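Long-range contacts in glucose-6-phosphate dehydrogenase (Trypanosoma cruzi, PDB 5AQ1), which catalyses the NADP-dependent oxidation of glucose 6-phosphate to 6-phosphogluconolactone, the entry step of the pentose phosphate pathway: residues 140-148 against 168-179; 265-274 against 361-369. One frame throughout, in Å; residues are numbered along the deposited sequence.

Contact 1 (140-148 against 168-179)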
loop_
_atom_site.group_PDB
_atom_site.type_symbol
_atom_site.label_atom_id
_atom_site.label_comp_id
_atom_site.label_asym_id
_atom_site.label_seq_id
_atom_site.Cartn_x
_atom_site.Cartn_y
_atom_site.Cartn_z
ATOM N N LYS B 140 49.768 9.149 26.413
ATOM C CA LYS B 140 50.169 10.519 26.707
ATOM C C LYS B 140 49.158 11.510 26.133
ATOM O O LYS B 140 48.376 11.150 25.261
ATOM C CB LYS B 140 51.531 10.726 26.052
ATOM C CG LYS B 140 52.290 12.019 26.380
ATOM C CD LYS B 140 53.053 12.528 25.115
ATOM C CE LYS B 140 54.559 12.305 25.221
ATOM N NZ LYS B 140 55.285 12.482 23.927
ATOM N N GLY B 141 49.178 12.748 26.624
ATOM C CA GLY B 141 48.263 13.788 26.156
ATOM C C GLY B 141 46.958 13.767 26.932
ATOM O O GLY B 141 46.953 13.570 28.149
ATOM N N GLY B 142 45.848 13.965 26.225
ATOM C CA GLY B 142 44.524 13.955 26.847
ATOM C C GLY B 142 43.437 14.503 25.940
ATOM O O GLY B 142 43.691 15.387 25.120
ATOM N N ASN B 143 42.226 13.973 26.091
ATOM C CA ASN B 143 41.065 14.453 25.344
ATOM C C ASN B 143 40.387 15.587 26.103
ATOM O O ASN B 143 40.254 15.524 27.321
ATOM C CB ASN B 143 40.071 13.317 25.122
ATOM C CG ASN B 143 40.657 12.180 24.307
ATOM O OD1 ASN B 143 41.188 12.392 23.217
ATOM N ND2 ASN B 143 40.562 10.965 24.831
ATOM N N ARG B 144 39.947 16.612 25.381
ATOM C CA ARG B 144 39.403 17.816 26.001
ATOM C C ARG B 144 37.992 18.104 25.508
ATOM O O ARG B 144 37.780 18.291 24.312
ATOM C CB ARG B 144 40.301 19.011 25.691
ATOM C CG ARG B 144 41.753 18.805 26.081
ATOM C CD ARG B 144 42.583 20.055 25.838
ATOM N NE ARG B 144 43.977 19.869 26.239
ATOM C CZ ARG B 144 44.912 20.817 26.206
ATOM N NH1 ARG B 144 44.623 22.043 25.785
ATOM N NH2 ARG B 144 46.149 20.533 26.599
ATOM N N LEU B 145 37.032 18.134 26.432
ATOM C CA LEU B 145 35.652 18.513 26.118
ATOM C C LEU B 145 35.354 19.879 26.730
ATOM O O LEU B 145 35.370 20.032 27.950
ATOM C CB LEU B 145 34.671 17.475 26.663
ATOM C CG LEU B 145 33.183 17.708 26.375
ATOM C CD1 LEU B 145 32.873 17.481 24.909
ATOM C CD2 LEU B 145 32.322 16.792 27.232
ATOM N N PHE B 146 35.092 20.866 25.879
ATOM C CA PHE B 146 34.754 22.207 26.337
ATOM C C PHE B 146 33.245 22.391 26.283
ATOM O O PHE B 146 32.653 22.337 25.205
ATOM C CB PHE B 146 35.444 23.262 25.468
ATOM C CG PHE B 146 36.943 23.239 25.567
ATOM C CD1 PHE B 146 37.582 23.767 26.678
ATOM C CD2 PHE B 146 37.718 22.697 24.550
ATOM C CE1 PHE B 146 38.963 23.750 26.778
ATOM C CE2 PHE B 146 39.099 22.678 24.643
ATOM C CZ PHE B 146 39.723 23.203 25.759
ATOM N N TYR B 147 32.628 22.586 27.448
ATOM C CA TYR B 147 31.197 22.875 27.531
ATOM C C TYR B 147 31.003 24.383 27.676
ATOM O O TYR B 147 31.387 24.963 28.691
ATOM C CB TYR B 147 30.555 22.146 28.719
ATOM C CG TYR B 147 29.054 21.960 28.576
ATOM C CD1 TYR B 147 28.194 23.058 28.509
ATOM C CD2 TYR B 147 28.491 20.687 28.510
ATOM C CE1 TYR B 147 26.825 22.895 28.376
ATOM C CE2 TYR B 147 27.122 20.514 28.379
ATOM C CZ TYR B 147 26.296 21.624 28.310
ATOM O OH TYR B 147 24.938 21.464 28.180
ATOM N N LEU B 148 30.394 25.008 26.670
ATOM C CA LEU B 148 30.175 26.452 26.688
ATOM C C LEU B 148 28.796 26.783 27.240
ATOM O O LEU B 148 27.843 26.961 26.481
ATOM C CB LEU B 148 30.361 27.048 25.289
ATOM C CG LEU B 148 31.808 27.361 24.894
ATOM C CD1 LEU B 148 32.680 26.117 24.921
ATOM C CD2 LEU B 148 31.853 28.003 23.520
ATOM N N GLN B 168 44.324 20.791 22.073
ATOM C CA GLN B 168 45.227 19.658 22.031
ATOM C C GLN B 168 45.588 19.435 20.572
ATOM O O GLN B 168 44.758 19.641 19.684
ATOM C CB GLN B 168 44.536 18.411 22.589
ATOM C CG GLN B 168 45.445 17.208 22.779
ATOM C CD GLN B 168 46.421 17.395 23.924
ATOM O OE1 GLN B 168 47.449 18.051 23.773
ATOM N NE2 GLN B 168 46.102 16.816 25.076
ATOM N N LYS B 169 46.826 19.028 20.323
ATOM C CA LYS B 169 47.226 18.617 18.976
ATOM C C LYS B 169 46.586 17.259 18.671
ATOM O O LYS B 169 46.466 16.426 19.567
ATOM C CB LYS B 169 48.747 18.583 18.806
ATOM C CG LYS B 169 49.528 18.138 20.031
ATOM C CD LYS B 169 50.299 19.268 20.712
ATOM C CE LYS B 169 51.276 20.014 19.843
ATOM N NZ LYS B 169 52.115 19.130 18.996
ATOM N N PRO B 170 46.150 17.038 17.412
ATOM C CA PRO B 170 45.384 15.828 17.065
ATOM C C PRO B 170 46.040 14.512 17.488
ATOM O O PRO B 170 45.336 13.548 17.786
ATOM C CB PRO B 170 45.283 15.898 15.535
ATOM C CG PRO B 170 45.423 17.341 15.208
ATOM C CD PRO B 170 46.371 17.897 16.231
ATOM N N GLU B 171 47.369 14.483 17.528
ATOM C CA GLU B 171 48.109 13.258 17.847
ATOM C C GLU B 171 47.932 12.875 19.318
ATOM O O GLU B 171 47.972 11.696 19.662
ATOM C CB GLU B 171 49.615 13.387 17.532
ATOM C CG GLU B 171 49.999 14.280 16.350
ATOM C CD GLU B 171 50.569 15.641 16.775
ATOM O OE1 GLU B 171 51.118 15.767 17.902
ATOM O OE2 GLU B 171 50.500 16.591 15.967
ATOM N N LEU B 172 47.733 13.878 20.170
ATOM C CA LEU B 172 47.643 13.675 21.612
ATOM C C LEU B 172 46.213 13.618 22.171
ATOM O O LEU B 172 46.033 13.449 23.378
ATOM C CB LEU B 172 48.432 14.776 22.328
ATOM C CG LEU B 172 49.932 14.830 22.025
ATOM C CD1 LEU B 172 50.575 15.930 22.848
ATOM C CD2 LEU B 172 50.610 13.497 22.305
ATOM N N GLY B 173 45.207 13.754 21.309
ATOM C CA GLY B 173 43.807 13.667 21.739
ATOM C C GLY B 173 42.891 14.557 20.930
ATOM O O GLY B 173 43.355 15.391 20.154
ATOM N N TRP B 174 41.586 14.379 21.114
ATOM C CA TRP B 174 40.592 15.184 20.400
ATOM C C TRP B 174 40.124 16.382 21.219
ATOM O O TRP B 174 40.325 16.439 22.432
ATOM C CB TRP B 174 39.382 14.346 19.941
ATOM C CG TRP B 174 38.787 13.379 20.949
ATOM C CD1 TRP B 174 38.893 12.018 20.926
ATOM C CD2 TRP B 174 37.970 13.696 22.093
ATOM N NE1 TRP B 174 38.207 11.469 21.983
ATOM C CE2 TRP B 174 37.633 12.475 22.716
ATOM C CE3 TRP B 174 37.502 14.890 22.656
ATOM C CZ2 TRP B 174 36.853 12.412 23.880
ATOM C CZ3 TRP B 174 36.720 14.825 23.810
ATOM C CH2 TRP B 174 36.408 13.594 24.407
ATOM N N VAL B 175 39.519 17.345 20.530
ATOM C CA VAL B 175 38.837 18.461 21.169
ATOM C C VAL B 175 37.397 18.504 20.670
ATOM O O VAL B 175 37.154 18.448 19.467
ATOM C CB VAL B 175 39.508 19.806 20.856
ATOM C CG1 VAL B 175 38.828 20.929 21.629
ATOM C CG2 VAL B 175 40.991 19.756 21.188
ATOM N N ARG B 176 36.451 18.596 21.599
ATOM C CA ARG B 176 35.039 18.705 21.254
ATOM C C ARG B 176 34.394 19.875 21.986
ATOM O O ARG B 176 34.689 20.125 23.157
ATOM C CB ARG B 176 34.311 17.395 21.557
ATOM C CG ARG B 176 34.679 16.284 20.587
ATOM C CD ARG B 176 34.192 14.918 21.034
ATOM N NE ARG B 176 34.852 13.861 20.270
ATOM C CZ ARG B 176 34.905 12.576 20.617
ATOM N NH1 ARG B 176 34.328 12.137 21.734
ATOM N NH2 ARG B 176 35.553 11.714 19.839
ATOM N N LEU B 177 33.528 20.590 21.273
ATOM C CA LEU B 177 32.849 21.775 21.783
ATOM C C LEU B 177 31.362 21.495 21.912
ATOM O O LEU B 177 30.695 21.232 20.914
ATOM C CB LEU B 177 33.034 22.949 20.817
ATOM C CG LEU B 177 34.264 23.847 20.954
ATOM C CD1 LEU B 177 34.069 24.860 22.071
ATOM C CD2 LEU B 177 35.531 23.032 21.168
ATOM N N ILE B 178 30.841 21.557 23.131
ATOM C CA ILE B 178 29.404 21.533 23.338
ATOM C C ILE B 178 28.922 22.981 23.448
ATOM O O ILE B 178 29.391 23.739 24.302
ATOM C CB ILE B 178 29.015 20.709 24.579
ATOM C CG1 ILE B 178 29.326 19.230 24.337
ATOM C CG2 ILE B 178 27.534 20.873 24.885
ATOM C CD1 ILE B 178 29.272 18.367 25.582
ATOM N N VAL B 179 27.989 23.355 22.576
ATOM C CA VAL B 179 27.506 24.734 22.485
ATOM C C VAL B 179 25.981 24.778 22.606
ATOM O O VAL B 179 25.292 23.855 22.176
ATOM C CB VAL B 179 27.975 25.409 21.176
ATOM C CG1 VAL B 179 29.492 25.394 21.091
ATOM C CG2 VAL B 179 27.398 24.722 19.952
#
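Strands 143-148 and 175-179 lie side by side as the two arms of a beta-alpha-beta crossover, with helix 155-165 between them in sequence, inside the parallel sheet of the Rossmann-type dinucleotide-binding domain. The segment axes come within 4.8 Å and run parallel within 16°. A regular parallel ladder runs from Arg144 N, bonded to Trp174 O, to Leu148 N, bonded to Ile178 O, and Phe146 uses both its N and its O in this ladder. Leu145 and Tyr147 turn their backbone bonds the other way, to strand 33-38. On one face Phe146 meets Val175 and Leu177, and Leu148 meets Leu177, beneath helices 118-134 and 155-165; Val175 CG1 reaches the Phe146 ring at its edge, 3.5 Å from CE2. On the opposite face, which helix 441-451 covers, Ile178 CG2 sits over the Tyr147 ring, 3.7 Å from its centroid, while Tyr147 OH binds Glu180. Ahead of the strands the pairing passes into loops. There Gln168 NE2 points almost straight at Gly142 O (2.8 Å), on a lone pair of that carbonyl and in the plane of its own amide, and Gly142 N binds Leu172 O. The extended Arg144 chain carries its guanidinium past Gln168 to Asn125 and Glu132. Trp174 is held as the middle of a sandwich. With chi1 at 45°, its indole swings back across Asn143, whose amide stacks on it with planes 8° apart, and the Arg176 guanidinium lies over the other face on its way to Ala449 O. The same Asn143 side chain is anchored as well as stacked: CB stands 3.5 Å from the centroid of the Trp174 six-membered ring, and OD1 takes the Trp174 backbone N-H on a lone pair at 2.9 Å.

Contact 2 (265-274 against 361-369). With BG6 (6-O-phosphono-beta-D-glucopyranose), chain F.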
loop_
_atom_site.group_PDB
_atom_site.type_symbol
_atom_site.label_atom_id
_atom_site.label_comp_id
_atom_site.label_asym_id
_atom_site.label_seq_id
_atom_site.Cartn_x
_atom_site.Cartn_y
_atom_site.Cartn_z
ATOM N N ILE B 265 8.151 32.597 21.520
ATOM C CA ILE B 265 7.934 31.147 21.631
ATOM C C ILE B 265 8.416 30.364 20.402
ATOM O O ILE B 265 8.809 29.203 20.519
ATOM C CB ILE B 265 6.443 30.818 21.932
ATOM C CG1 ILE B 265 6.267 29.369 22.410
ATOM C CG2 ILE B 265 5.556 31.082 20.718
ATOM C CD1 ILE B 265 6.909 29.071 23.747
ATOM N N ILE B 266 8.387 30.991 19.232
ATOM C CA ILE B 266 8.794 30.313 18.003
ATOM C C ILE B 266 10.301 30.068 18.014
ATOM O O ILE B 266 10.754 28.954 17.758
ATOM C CB ILE B 266 8.382 31.101 16.743
ATOM C CG1 ILE B 266 6.855 31.176 16.647
ATOM C CG2 ILE B 266 8.937 30.436 15.490
ATOM C CD1 ILE B 266 6.340 32.227 15.689
ATOM N N ARG B 267 11.071 31.109 18.315
ATOM C CA ARG B 267 12.521 30.975 18.434
ATOM C C ARG B 267 12.935 30.108 19.632
ATOM O O ARG B 267 13.944 29.401 19.570
ATOM C CB ARG B 267 13.184 32.351 18.547
ATOM C CG ARG B 267 13.035 33.236 17.318
ATOM C CD ARG B 267 13.998 34.409 17.388
ATOM N NE ARG B 267 13.745 35.425 16.363
ATOM C CZ ARG B 267 12.799 36.364 16.425
ATOM N NH1 ARG B 267 11.973 36.436 17.463
ATOM N NH2 ARG B 267 12.676 37.241 15.435
ATOM N N ASP B 268 12.154 30.160 20.710
ATOM C CA ASP B 268 12.520 29.505 21.971
ATOM C C ASP B 268 12.386 27.983 21.931
ATOM O O ASP B 268 13.279 27.276 22.404
ATOM C CB ASP B 268 11.684 30.073 23.124
ATOM C CG ASP B 268 12.203 29.654 24.494
ATOM O OD1 ASP B 268 13.433 29.676 24.710
ATOM O OD2 ASP B 268 11.370 29.323 25.364
ATOM N N VAL B 269 11.278 27.480 21.385
ATOM C CA VAL B 269 11.022 26.028 21.371
ATOM C C VAL B 269 10.597 25.419 20.028
ATOM O O VAL B 269 10.878 24.247 19.780
ATOM C CB VAL B 269 9.983 25.620 22.441
ATOM C CG1 VAL B 269 10.412 26.112 23.818
ATOM C CG2 VAL B 269 8.600 26.152 22.106
ATOM N N ILE B 270 9.918 26.181 19.172
ATOM C CA ILE B 270 9.407 25.628 17.915
ATOM C C ILE B 270 10.524 25.433 16.888
ATOM O O ILE B 270 10.658 24.355 16.313
ATOM C CB ILE B 270 8.279 26.497 17.319
ATOM C CG1 ILE B 270 7.068 26.473 18.259
ATOM C CG2 ILE B 270 7.889 25.996 15.930
ATOM C CD1 ILE B 270 5.890 27.304 17.799
ATOM N N GLN B 271 11.330 26.472 16.682
ATOM C CA GLN B 271 12.423 26.440 15.708
ATOM C C GLN B 271 13.456 25.349 15.980
ATOM O O GLN B 271 14.122 24.878 15.054
ATOM C CB GLN B 271 13.113 27.806 15.658
ATOM C CG GLN B 271 14.259 27.907 14.660
ATOM C CD GLN B 271 15.600 27.436 15.209
ATOM O OE1 GLN B 271 15.768 27.239 16.413
ATOM N NE2 GLN B 271 16.559 27.243 14.316
ATOM N N ASN B 272 13.587 24.948 17.242
ATOM C CA ASN B 272 14.581 23.955 17.634
ATOM C C ASN B 272 13.941 22.654 18.129
ATOM O O ASN B 272 13.964 21.650 17.421
ATOM C CB ASN B 272 15.572 24.541 18.655
ATOM C CG ASN B 272 14.906 25.446 19.678
ATOM O OD1 ASN B 272 14.184 24.976 20.558
ATOM N ND2 ASN B 272 15.146 26.750 19.570
ATOM N N HIS B 273 13.357 22.669 19.322
ATOM C CA HIS B 273 12.898 21.431 19.956
ATOM C C HIS B 273 11.865 20.687 19.111
ATOM O O HIS B 273 12.015 19.497 18.838
ATOM C CB HIS B 273 12.299 21.713 21.336
ATOM C CG HIS B 273 13.256 22.335 22.303
ATOM N ND1 HIS B 273 14.540 21.865 22.488
ATOM C CD2 HIS B 273 13.110 23.376 23.156
ATOM C CE1 HIS B 273 15.145 22.595 23.408
ATOM N NE2 HIS B 273 14.299 23.519 23.829
ATOM N N LEU B 274 10.816 21.394 18.704
ATOM C CA LEU B 274 9.699 20.767 18.001
ATOM C C LEU B 274 10.012 20.493 16.529
ATOM O O LEU B 274 9.466 19.551 15.946
ATOM C CB LEU B 274 8.432 21.616 18.139
ATOM C CG LEU B 274 8.011 21.989 19.569
ATOM C CD1 LEU B 274 6.589 22.535 19.568
ATOM C CD2 LEU B 274 8.121 20.818 20.537
ATOM N N PHE B 361 0.598 19.229 9.342
ATOM C CA PHE B 361 1.388 19.116 10.563
ATOM C C PHE B 361 1.093 20.298 11.465
ATOM O O PHE B 361 1.394 21.437 11.112
ATOM C CB PHE B 361 2.874 19.049 10.232
ATOM C CG PHE B 361 3.302 17.711 9.728
ATOM C CD1 PHE B 361 3.179 17.390 8.384
ATOM C CD2 PHE B 361 3.805 16.761 10.597
ATOM C CE1 PHE B 361 3.568 16.150 7.916
ATOM C CE2 PHE B 361 4.194 15.518 10.136
ATOM C CZ PHE B 361 4.076 15.212 8.794
ATOM N N ILE B 362 0.499 20.017 12.623
ATOM C CA ILE B 362 0.160 21.043 13.598
ATOM C C ILE B 362 1.252 21.107 14.655
ATOM O O ILE B 362 1.455 20.152 15.403
ATOM C CB ILE B 362 -1.176 20.746 14.312
ATOM C CG1 ILE B 362 -2.270 20.342 13.320
ATOM C CG2 ILE B 362 -1.620 21.951 15.134
ATOM C CD1 ILE B 362 -2.547 21.371 12.249
ATOM N N ILE B 363 1.963 22.227 14.708
ATOM C CA ILE B 363 2.956 22.459 15.751
ATOM C C ILE B 363 2.373 23.480 16.710
ATOM O O ILE B 363 2.009 24.579 16.289
ATOM C CB ILE B 363 4.274 23.046 15.196
ATOM C CG1 ILE B 363 4.747 22.296 13.942
ATOM C CG2 ILE B 363 5.348 23.047 16.281
ATOM C CD1 ILE B 363 5.367 20.946 14.214
ATOM N N ARG B 364 2.267 23.131 17.988
ATOM C CA ARG B 364 1.822 24.108 18.975
ATOM C C ARG B 364 2.706 24.133 20.217
ATOM O O ARG B 364 3.216 23.106 20.667
ATOM C CB ARG B 364 0.348 23.904 19.339
ATOM C CG ARG B 364 -0.003 22.515 19.824
ATOM C CD ARG B 364 -1.492 22.417 20.088
ATOM N NE ARG B 364 -1.799 21.229 20.874
ATOM C CZ ARG B 364 -2.854 21.094 21.675
ATOM N NH1 ARG B 364 -3.740 22.078 21.818
ATOM N NH2 ARG B 364 -3.016 19.962 22.349
ATOM N N ALA B 365 2.890 25.336 20.749
ATOM C CA ALA B 365 3.780 25.567 21.872
ATOM C C ALA B 365 3.310 26.799 22.625
ATOM O O ALA B 365 3.063 27.844 22.023
ATOM C CB ALA B 365 5.206 25.760 21.379
ATOM N N GLY B 366 3.175 26.674 23.938
ATOM C CA GLY B 366 2.757 27.798 24.760
ATOM C C GLY B 366 3.233 27.708 26.194
ATOM O O GLY B 366 3.390 26.615 26.738
ATOM N N LYS B 367 3.473 28.872 26.788
ATOM C CA LYS B 367 3.747 28.993 28.214
ATOM C C LYS B 367 2.507 29.577 28.889
ATOM O O LYS B 367 1.609 30.088 28.212
ATOM C CB LYS B 367 4.975 29.878 28.449
ATOM C CG LYS B 367 6.290 29.229 28.028
ATOM C CD LYS B 367 7.480 30.157 28.239
ATOM C CE LYS B 367 8.794 29.514 27.807
ATOM N NZ LYS B 367 9.425 28.686 28.874
ATOM N N ALA B 368 2.456 29.484 30.216
ATOM C CA ALA B 368 1.300 29.935 30.996
ATOM C C ALA B 368 -0.002 29.249 30.564
ATOM O O ALA B 368 -1.034 29.904 30.394
ATOM C CB ALA B 368 1.164 31.452 30.921
ATOM N N LEU B 369 0.053 27.927 30.408
ATOM C CA LEU B 369 -1.115 27.133 30.023
ATOM C C LEU B 369 -1.606 26.260 31.191
ATOM O O LEU B 369 -1.054 26.326 32.286
ATOM C CB LEU B 369 -0.778 26.279 28.797
ATOM C CG LEU B 369 -0.501 27.042 27.499
ATOM C CD1 LEU B 369 -0.050 26.075 26.419
ATOM C CD2 LEU B 369 -1.726 27.818 27.036
HETATM C C1 BG6 F . 14.507 25.599 26.952
HETATM C C2 BG6 F . 13.704 26.853 26.613
HETATM O O1 BG6 F . 15.344 25.230 25.848
HETATM O O5 BG6 F . 13.614 24.519 27.242
HETATM C C3 BG6 F . 12.776 27.188 27.768
HETATM O O2 BG6 F . 14.581 27.952 26.348
HETATM C C4 BG6 F . 11.890 25.984 28.042
HETATM O O3 BG6 F . 11.966 28.332 27.479
HETATM C C5 BG6 F . 12.760 24.776 28.361
HETATM O O4 BG6 F . 11.008 26.278 29.126
HETATM C C6 BG6 F . 11.911 23.547 28.675
HETATM O O6 BG6 F . 12.732 22.383 28.783
HETATM P P BG6 F . 12.140 21.039 29.439
HETATM O O1P BG6 F . 10.887 20.742 28.647
HETATM O O2P BG6 F . 13.219 20.013 29.235
HETATM O O3P BG6 F . 11.899 21.427 30.879
#
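Lys367 NZ is gripped by three groups: it donates to O4 and O3 of the bound glucose 6-phosphate, each at 2.9 Å, and forms a salt bridge with Glu249. From the helix packed on this strand Asp268 reaches the same sugar hydroxyl: O3 appears to donate to OD2, at a distance too short to be taken literally, while accepting from the lysine. The carboxylate spans two neighbouring hydroxyls, for Asp268 OD1 accepts a hydrogen bond from the sugar O2 at 2.6 Å. The two side chains do not bond directly; Asp268 OD2 stays 4.1 Å from Lys367 NZ, and the sugar completes the link. Lys367 runs extended to CE and then bends (chi4 -86°), which turns NZ toward the substrate. Further along the helix His273 presents NE2 to O1, the hydroxyl on the carbon that is oxidised, with O1 in the plane of the ring and 2.8 Å away. Asp210 OD1 is hydrogen-bonded to ND1, and Tyr212 stacks on the imidazole. Here the helix has a wider, pi-type turn at 266-274: Leu274 N binds Val269 O, five residues back, whereas His273 N turns to the Asn272 side chain. Beneath the polar layer, helix and strand meet mainly through apolar side chains, with no hydrogen bond between the segments. Ala365 CB fits among Ile265, Val269, Ile270 and Leu274, closest to Val269 CG2 at 3.5 Å, and Leu274 and Ile363 lie alongside with chains running opposite ways, Leu274 CD1 3.6 Å from Ile363 CG2. The segment axes approach to 8.6 Å at 137°, a spacing that suits the small Ala365. A helix laid across a large mixed beta-sheet, facing a lysine just beyond a strand end, forms part of this family's glucose 6-phosphate site, which Lys181, His211, Lys215 and Gln401 help complete.

Overall arrangement
Read from the N terminus, the two contacts follow one another in series, neither nested nor crossed. Contact 1 closes a short loop of 19 residues, mostly helix, within the parallel sheet of the NADPH-binding domain. The chain then adds strand 206-208, enters the mixed sheet at 240-248 and reaches helix 264-282. Contact 2 closes a far longer loop of 86 residues, which includes helix 291-302 and strands 313-319 and 344-349, and packs helix 264-282 on strand 361-366 of the mixed sheet. The centres of contact 1 and contact 2 are 34 Å apart, and the two do not touch. Both approach the bound NADPH: the Tyr147 side chain at about 7 Å, that of Asp268 at about 6 Å.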